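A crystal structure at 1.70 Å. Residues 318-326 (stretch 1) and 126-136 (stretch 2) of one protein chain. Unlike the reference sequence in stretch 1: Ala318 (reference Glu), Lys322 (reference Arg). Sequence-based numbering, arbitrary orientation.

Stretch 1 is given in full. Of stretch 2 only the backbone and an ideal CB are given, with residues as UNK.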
ATOM      1  N   ALA B 318      24.158  18.067   5.152  1.00 24.85           N
ATOM      2  CA  ALA B 318      24.816  18.602   3.959  1.00 26.53           C
ATOM      3  C   ALA B 318      24.015  18.257   2.692  1.00 24.48           C
ATOM      4  O   ALA B 318      23.895  19.072   1.787  1.00 25.19           O
ATOM      5  CB  ALA B 318      26.251  18.072   3.863  1.00 26.62           C
ATOM      6  N   PHE B 319      23.423  17.062   2.677  1.00 23.57           N
ATOM      7  CA  PHE B 319      22.587  16.626   1.573  1.00 25.14           C
ATOM      8  C   PHE B 319      21.315  17.467   1.511  1.00 24.04           C
ATOM      9  O   PHE B 319      20.992  18.049   0.473  1.00 24.68           O
ATOM     10  CB  PHE B 319      22.237  15.146   1.725  1.00 23.46           C
ATOM     11  CG  PHE B 319      21.146  14.687   0.787  1.00 25.59           C
ATOM     12  CD1 PHE B 319      21.438  14.322  -0.528  1.00 27.78           C
ATOM     13  CD2 PHE B 319      19.818  14.621   1.226  1.00 26.27           C
ATOM     14  CE1 PHE B 319      20.432  13.878  -1.380  1.00 27.77           C
ATOM     15  CE2 PHE B 319      18.807  14.187   0.365  1.00 26.15           C
ATOM     16  CZ  PHE B 319      19.116  13.814  -0.936  1.00 26.01           C
ATOM     17  N   MET B 320      20.611  17.562   2.638  1.00 25.57           N
ATOM     18  CA  MET B 320      19.363  18.353   2.666  1.00 24.34           C
ATOM     19  C   MET B 320      19.604  19.802   2.258  1.00 25.33           C
ATOM     20  O   MET B 320      18.810  20.402   1.520  1.00 23.90           O
ATOM     21  CB  MET B 320      18.689  18.259   4.045  1.00 23.96           C
ATOM     22  CG  MET B 320      18.215  16.839   4.369  1.00 24.14           C
ATOM     23  SD  MET B 320      16.876  16.192   3.329  1.00 24.87           S
ATOM     24  CE  MET B 320      15.475  17.256   3.720  1.00 22.82           C
ATOM     25  N   ASP B 321      20.741  20.346   2.688  1.00 24.58           N
ATOM     26  CA  ASP B 321      21.117  21.723   2.377  1.00 26.34           C
ATOM     27  C   ASP B 321      21.257  22.044   0.890  1.00 26.53           C
ATOM     28  O   ASP B 321      21.179  23.217   0.503  1.00 27.26           O
ATOM     29  CB  ASP B 321      22.453  22.057   3.048  1.00 25.71           C
ATOM     30  CG  ASP B 321      22.305  22.497   4.503  1.00 27.62           C
ATOM     31  OD1 ASP B 321      21.173  22.659   5.024  1.00 28.02           O
ATOM     32  OD2 ASP B 321      23.363  22.706   5.128  1.00 28.96           O
ATOM     33  N   LYS B 322      21.479  21.020   0.065  1.00 27.37           N
ATOM     34  CA  LYS B 322      21.657  21.219  -1.377  1.00 26.65           C
ATOM     35  C   LYS B 322      20.341  21.331  -2.144  1.00 26.12           C
ATOM     36  O   LYS B 322      20.351  21.574  -3.346  1.00 27.05           O
ATOM     37  CB  LYS B 322      22.500  20.087  -1.989  1.00 28.16           C
ATOM     38  CG  LYS B 322      23.963  20.123  -1.583  1.00 33.80           C
ATOM     39  CD  LYS B 322      24.651  18.840  -2.031  1.00 36.73           C
ATOM     40  CE  LYS B 322      26.092  18.811  -1.527  1.00 42.73           C
ATOM     41  NZ  LYS B 322      27.022  19.600  -2.387  1.00 46.98           N
ATOM     42  N   HIS B 323      19.214  21.163  -1.452  1.00 24.54           N
ATOM     43  CA  HIS B 323      17.906  21.152  -2.110  1.00 24.70           C
ATOM     44  C   HIS B 323      16.927  22.100  -1.450  1.00 24.58           C
ATOM     45  O   HIS B 323      17.175  22.590  -0.331  1.00 23.65           O
ATOM     46  CB  HIS B 323      17.346  19.720  -2.053  1.00 27.44           C
ATOM     47  CG  HIS B 323      18.279  18.703  -2.615  1.00 30.80           C
ATOM     48  ND1 HIS B 323      19.097  17.924  -1.823  1.00 31.20           N
ATOM     49  CD2 HIS B 323      18.574  18.380  -3.894  1.00 34.86           C
ATOM     50  CE1 HIS B 323      19.826  17.136  -2.592  1.00 31.90           C
ATOM     51  NE2 HIS B 323      19.526  17.388  -3.850  1.00 38.93           N
ATOM     52  N   ARG B 324      15.831  22.371  -2.159  1.00 24.90           N
ATOM     53  CA  ARG B 324      14.699  23.108  -1.605  1.00 24.13           C
ATOM     54  C   ARG B 324      13.721  22.061  -1.078  1.00 23.34           C
ATOM     55  O   ARG B 324      13.187  21.263  -1.844  1.00 24.61           O
ATOM     56  CB  ARG B 324      14.015  23.956  -2.669  1.00 24.05           C
ATOM     57  CG  ARG B 324      14.898  25.083  -3.179  1.00 24.69           C
ATOM     58  CD  ARG B 324      14.191  25.874  -4.244  1.00 24.63           C
ATOM     59  NE  ARG B 324      14.993  27.048  -4.609  1.00 25.01           N
ATOM     60  CZ  ARG B 324      14.873  27.728  -5.743  1.00 26.90           C
ATOM     61  NH1 ARG B 324      14.008  27.359  -6.682  1.00 26.43           N
ATOM     62  NH2 ARG B 324      15.646  28.794  -5.927  1.00 27.98           N
ATOM     63  N   TRP B 325      13.494  22.080   0.231  1.00 23.93           N
ATOM     64  CA  TRP B 325      12.658  21.060   0.876  1.00 22.66           C
ATOM     65  C   TRP B 325      11.266  21.648   1.094  1.00 21.84           C
ATOM     66  O   TRP B 325      11.123  22.624   1.809  1.00 22.30           O
ATOM     67  CB  TRP B 325      13.275  20.668   2.218  1.00 23.22           C
ATOM     68  CG  TRP B 325      12.587  19.530   2.915  1.00 21.84           C
ATOM     69  CD1 TRP B 325      11.777  18.567   2.344  1.00 22.36           C
ATOM     70  CD2 TRP B 325      12.739  19.165   4.287  1.00 22.31           C
ATOM     71  NE1 TRP B 325      11.401  17.639   3.305  1.00 22.43           N
ATOM     72  CE2 TRP B 325      11.965  17.993   4.504  1.00 21.84           C
ATOM     73  CE3 TRP B 325      13.445  19.724   5.370  1.00 22.74           C
ATOM     74  CZ2 TRP B 325      11.879  17.369   5.759  1.00 22.63           C
ATOM     75  CZ3 TRP B 325      13.365  19.108   6.626  1.00 23.61           C
ATOM     76  CH2 TRP B 325      12.595  17.927   6.804  1.00 22.84           C
ATOM     77  N   GLU B 326      10.257  21.049   0.456  1.00 21.09           N
ATOM     78  CA  GLU B 326       8.917  21.645   0.376  1.00 21.73           C
ATOM     79  C   GLU B 326       8.039  21.165   1.528  1.00 21.12           C
ATOM     80  O   GLU B 326       6.975  20.548   1.312  1.00 21.19           O
ATOM     81  CB  GLU B 326       8.275  21.267  -0.950  1.00 23.48           C
ATOM     82  CG  GLU B 326       9.005  21.891  -2.150  1.00 23.29           C
ATOM     83  CD  GLU B 326       8.367  21.503  -3.472  1.00 25.94           C
ATOM     84  OE1 GLU B 326       8.163  20.301  -3.688  1.00 23.03           O
ATOM     85  OE2 GLU B 326       8.094  22.389  -4.312  1.00 24.49           O
ATOM     86  N   UNK B 126       7.820  11.506  12.338  1.00 20.21           N
ATOM     87  CA  UNK B 126       7.404  11.709  10.922  1.00 21.87           C
ATOM     88  C   UNK B 126       8.523  12.357  10.124  1.00 22.60           C
ATOM     89  O   UNK B 126       8.840  11.944   8.982  1.00 21.96           O
ATOM     90  CB  UNK B 126       6.145  12.575  10.840  1.00 21.87           C
ATOM     91  N   UNK B 127       9.132  13.373  10.714  1.00 19.91           N
ATOM     92  CA  UNK B 127      10.146  14.138  10.010  1.00 20.78           C
ATOM     93  C   UNK B 127      11.391  13.271   9.755  1.00 20.06           C
ATOM     94  O   UNK B 127      11.953  13.305   8.674  1.00 20.39           O
ATOM     95  CB  UNK B 127      10.515  15.390  10.808  1.00 20.78           C
ATOM     96  N   UNK B 128      11.799  12.524  10.767  1.00 19.98           N
ATOM     97  CA  UNK B 128      12.945  11.629  10.674  1.00 19.96           C
ATOM     98  C   UNK B 128      12.731  10.586   9.586  1.00 21.52           C
ATOM     99  O   UNK B 128      13.656  10.287   8.839  1.00 21.07           O
ATOM    100  CB  UNK B 128      13.201  10.946  12.019  1.00 19.96           C
ATOM    101  N   UNK B 129      11.533  10.005   9.525  1.00 19.90           N
ATOM    102  CA  UNK B 129      11.260   9.005   8.482  1.00 21.19           C
ATOM    103  C   UNK B 129      11.371   9.647   7.097  1.00 20.87           C
ATOM    104  O   UNK B 129      11.995   9.073   6.204  1.00 20.88           O
ATOM    105  CB  UNK B 129       9.873   8.389   8.672  1.00 21.19           C
ATOM    106  N   UNK B 130      10.774  10.829   6.932  1.00 20.56           N
ATOM    107  CA  UNK B 130      10.854  11.552   5.671  1.00 20.71           C
ATOM    108  C   UNK B 130      12.308  11.810   5.255  1.00 21.46           C
ATOM    109  O   UNK B 130      12.689  11.607   4.082  1.00 19.89           O
ATOM    110  CB  UNK B 130      10.096  12.877   5.781  1.00 20.71           C
ATOM    111  N   UNK B 131      13.119  12.279   6.211  1.00 20.50           N
ATOM    112  CA  UNK B 131      14.501  12.628   5.904  1.00 21.03           C
ATOM    113  C   UNK B 131      15.321  11.381   5.570  1.00 21.35           C
ATOM    114  O   UNK B 131      16.092  11.406   4.593  1.00 21.43           O
ATOM    115  CB  UNK B 131      15.133  13.377   7.079  1.00 21.03           C
ATOM    116  N   UNK B 132      15.165  10.313   6.363  1.00 20.49           N
ATOM    117  CA  UNK B 132      15.923   9.073   6.120  1.00 20.15           C
ATOM    118  C   UNK B 132      15.618   8.559   4.707  1.00 22.08           C
ATOM    119  O   UNK B 132      16.514   8.177   3.965  1.00 22.27           O
ATOM    120  CB  UNK B 132      15.580   8.009   7.164  1.00 20.15           C
ATOM    121  N   UNK B 133      14.340   8.566   4.345  1.00 20.84           N
ATOM    122  CA  UNK B 133      13.929   8.093   3.007  1.00 20.40           C
ATOM    123  C   UNK B 133      14.429   8.977   1.892  1.00 20.84           C
ATOM    124  O   UNK B 133      14.895   8.467   0.861  1.00 21.91           O
ATOM    125  CB  UNK B 133      12.404   8.002   2.922  1.00 20.40           C
ATOM    126  N   UNK B 134      14.370  10.299   2.087  1.00 19.79           N
ATOM    127  CA  UNK B 134      14.877  11.216   1.069  1.00 21.14           C
ATOM    128  C   UNK B 134      16.403  11.097   0.922  1.00 20.69           C
ATOM    129  O   UNK B 134      16.907  11.069  -0.212  1.00 22.44           O
ATOM    130  CB  UNK B 134      14.491  12.655   1.419  1.00 21.14           C
ATOM    131  N   UNK B 135      17.111  11.043   2.045  1.00 21.73           N
ATOM    132  CA  UNK B 135      18.596  10.994   1.963  1.00 22.36           C
ATOM    133  C   UNK B 135      19.059   9.731   1.235  1.00 23.79           C
ATOM    134  O   UNK B 135      19.962   9.765   0.365  1.00 23.33           O
ATOM    135  CB  UNK B 135      19.216  11.040   3.361  1.00 22.36           C
ATOM    136  N   UNK B 136      18.471   8.607   1.616  1.00 23.40           N
ATOM    137  CA  UNK B 136      18.892   7.327   1.037  1.00 22.61           C
ATOM    138  C   UNK B 136      18.244   7.092  -0.319  1.00 24.84           C
ATOM    139  O   UNK B 136      18.721   6.254  -1.094  1.00 23.93           O
ATOM    140  CB  UNK B 136      18.549   6.175   1.983  1.00 22.61           C
TER

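Stretch 2 is a single helix that runs past three side chains of stretch 1: Phe319 and Met320 on a helix, and Trp325 on a strand. Those three offer aromatic and thioether surface and no charge, so the helix positions that reach them call for apolar groups.

Position 126 has nothing of stretch 1 within 5.5 Å of its ideal CB, and many residues would fit; it is Glu126, whose carboxylate is hydrogen-bonded elsewhere in the structure. At position 127 CA-to-CB points sideways, and the ideal CB lies 5.2 Å from Trp325 CH2. The gap suits one further carbon, as in Val, Thr or Ile. The residue is Thr127 with chi1 in the m well; its CG2 meets the edge of the indole near the ring plane, 3.7 Å from Trp325 CH2, while OG1 bonds elsewhere.

Positions 128 and 129 are left unconstrained by stretch 1, the bond at 128 pointing away; they are Ala128 and Leu129.

Position 130 points toward stretch 1, with its ideal CB 4.8 Å from Trp325 CZ2. A small or medium side chain of almost any character could stand here, provided it does not turn into the indole. Asn130 keeps its amide clear of the ring, and the closest approach of its side chain to stretch 1 is Asn130 CB to Trp325 CZ2, 4.8 Å.

Position 131 points sideways, yet its ideal CB is 5.0 Å from Met320 SD and 5.2 Å from Trp325 CH2. An aliphatic residue such as Val, Leu, Ile or Met could reach both. In Ile131, chi1 is m, and CG1 packs 3.7 Å from Trp325 CH2, obliquely to the ring, and 4.4 Å from Met320 CE.

Positions 132 and 133 lie out of reach, so stretch 1 sets no preference; they are Ala132 and Arg133.

Position 134 points toward stretch 1, its ideal CB 4.7 Å from both Met320 SD and Phe319 CE2. Leu, Met or Ile would suit this apolar setting. Leu134, with rotamers m and t, places CD1 3.8 Å from Trp325 NE1 and 4.4 Å from Met320 CE, thereby touching two stretch 1 side chains with one methyl. Its carbonyl also contributes, Leu134 O lying 3.6 Å from Phe319 CZ.

Position 135 has the closest CA pair of the two stretches, its CA 6.9 Å from Phe319 CA. The ideal CB is 4.2 Å from Phe319 CD2, and the bond runs sideways; a flat ring or a long aliphatic chain could follow the phenyl group. The residue is Tyr135. With chi1 at 176°, its ring turns an edge toward the face of Phe319 in an offset edge-to-face pair, centroids 5.3 Å apart and planes at 86°. Tyr135 CD1 also approaches Phe319 CB to 3.5 Å.

Position 136 points away and could carry a polar side chain. In Thr136, chi1 is p, and OG1 donates back to the preceding turn, 2.8 Å from Ala132 O. No hydrogen bond links the stretches, and their contact is one of packing.

Stretch 2 (126-136) ETALNIARLYT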
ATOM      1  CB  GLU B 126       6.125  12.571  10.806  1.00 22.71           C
ATOM      2  CG  GLU B 126       4.885  11.998  11.503  1.00 21.69           C
ATOM      3  CD  GLU B 126       4.141  10.957  10.659  1.00 24.06           C
ATOM      4  OE1 GLU B 126       4.447  10.793   9.464  1.00 24.64           O
ATOM      5  OE2 GLU B 126       3.235  10.321  11.209  1.00 27.33           O
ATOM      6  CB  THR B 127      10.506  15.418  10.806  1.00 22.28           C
ATOM      7  OG1 THR B 127       9.292  16.153  11.050  1.00 21.09           O
ATOM      8  CG2 THR B 127      11.430  16.303   9.971  1.00 21.40           C
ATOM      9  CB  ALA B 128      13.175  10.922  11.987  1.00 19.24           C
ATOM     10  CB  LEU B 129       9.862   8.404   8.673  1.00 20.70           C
ATOM     11  CG  LEU B 129       9.711   7.586   9.963  1.00 22.75           C
ATOM     12  CD1 LEU B 129       8.231   7.239  10.145  1.00 25.10           C
ATOM     13  CD2 LEU B 129      10.598   6.337  10.027  1.00 25.62           C
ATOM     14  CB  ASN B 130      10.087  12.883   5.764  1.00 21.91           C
ATOM     15  CG  ASN B 130       8.582  12.685   5.895  1.00 21.77           C
ATOM     16  OD1 ASN B 130       8.079  11.570   5.710  1.00 22.88           O
ATOM     17  ND2 ASN B 130       7.850  13.761   6.212  1.00 21.87           N
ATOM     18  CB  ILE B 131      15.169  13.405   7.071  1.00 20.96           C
ATOM     19  CG1 ILE B 131      14.552  14.796   7.202  1.00 20.64           C
ATOM     20  CG2 ILE B 131      16.685  13.529   6.853  1.00 20.79           C
ATOM     21  CD1 ILE B 131      14.812  15.441   8.566  1.00 19.77           C
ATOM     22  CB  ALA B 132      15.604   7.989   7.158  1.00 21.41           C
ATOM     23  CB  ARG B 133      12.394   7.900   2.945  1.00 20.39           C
ATOM     24  CG  ARG B 133      11.966   6.755   3.852  1.00 20.97           C
ATOM     25  CD  ARG B 133      10.443   6.749   4.067  1.00 20.15           C
ATOM     26  NE  ARG B 133       9.991   5.409   4.435  1.00 20.96           N
ATOM     27  CZ  ARG B 133       9.026   5.137   5.299  1.00 24.57           C
ATOM     28  NH1 ARG B 133       8.377   6.121   5.932  1.00 25.32           N
ATOM     29  NH2 ARG B 133       8.706   3.859   5.522  1.00 23.51           N
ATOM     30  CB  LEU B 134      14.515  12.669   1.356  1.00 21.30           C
ATOM     31  CG  LEU B 134      13.045  13.065   1.098  1.00 22.10           C
ATOM     32  CD1 LEU B 134      12.712  14.351   1.846  1.00 20.66           C
ATOM     33  CD2 LEU B 134      12.654  13.157  -0.387  1.00 21.69           C
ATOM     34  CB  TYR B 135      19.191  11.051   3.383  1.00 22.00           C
ATOM     35  CG  TYR B 135      20.694  10.897   3.380  1.00 22.60           C
ATOM     36  CD1 TYR B 135      21.516  11.968   3.045  1.00 24.36           C
ATOM     37  CD2 TYR B 135      21.268   9.658   3.659  1.00 25.17           C
ATOM     38  CE1 TYR B 135      22.897  11.807   3.014  1.00 25.21           C
ATOM     39  CE2 TYR B 135      22.648   9.489   3.640  1.00 26.66           C
ATOM     40  CZ  TYR B 135      23.436  10.559   3.313  1.00 27.31           C
ATOM     41  OH  TYR B 135      24.802  10.347   3.292  1.00 29.69           O
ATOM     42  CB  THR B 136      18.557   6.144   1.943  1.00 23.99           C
ATOM     43  OG1 THR B 136      17.122   6.086   2.128  1.00 22.56           O
ATOM     44  CG2 THR B 136      19.321   6.217   3.338  1.00 23.28           C
TER
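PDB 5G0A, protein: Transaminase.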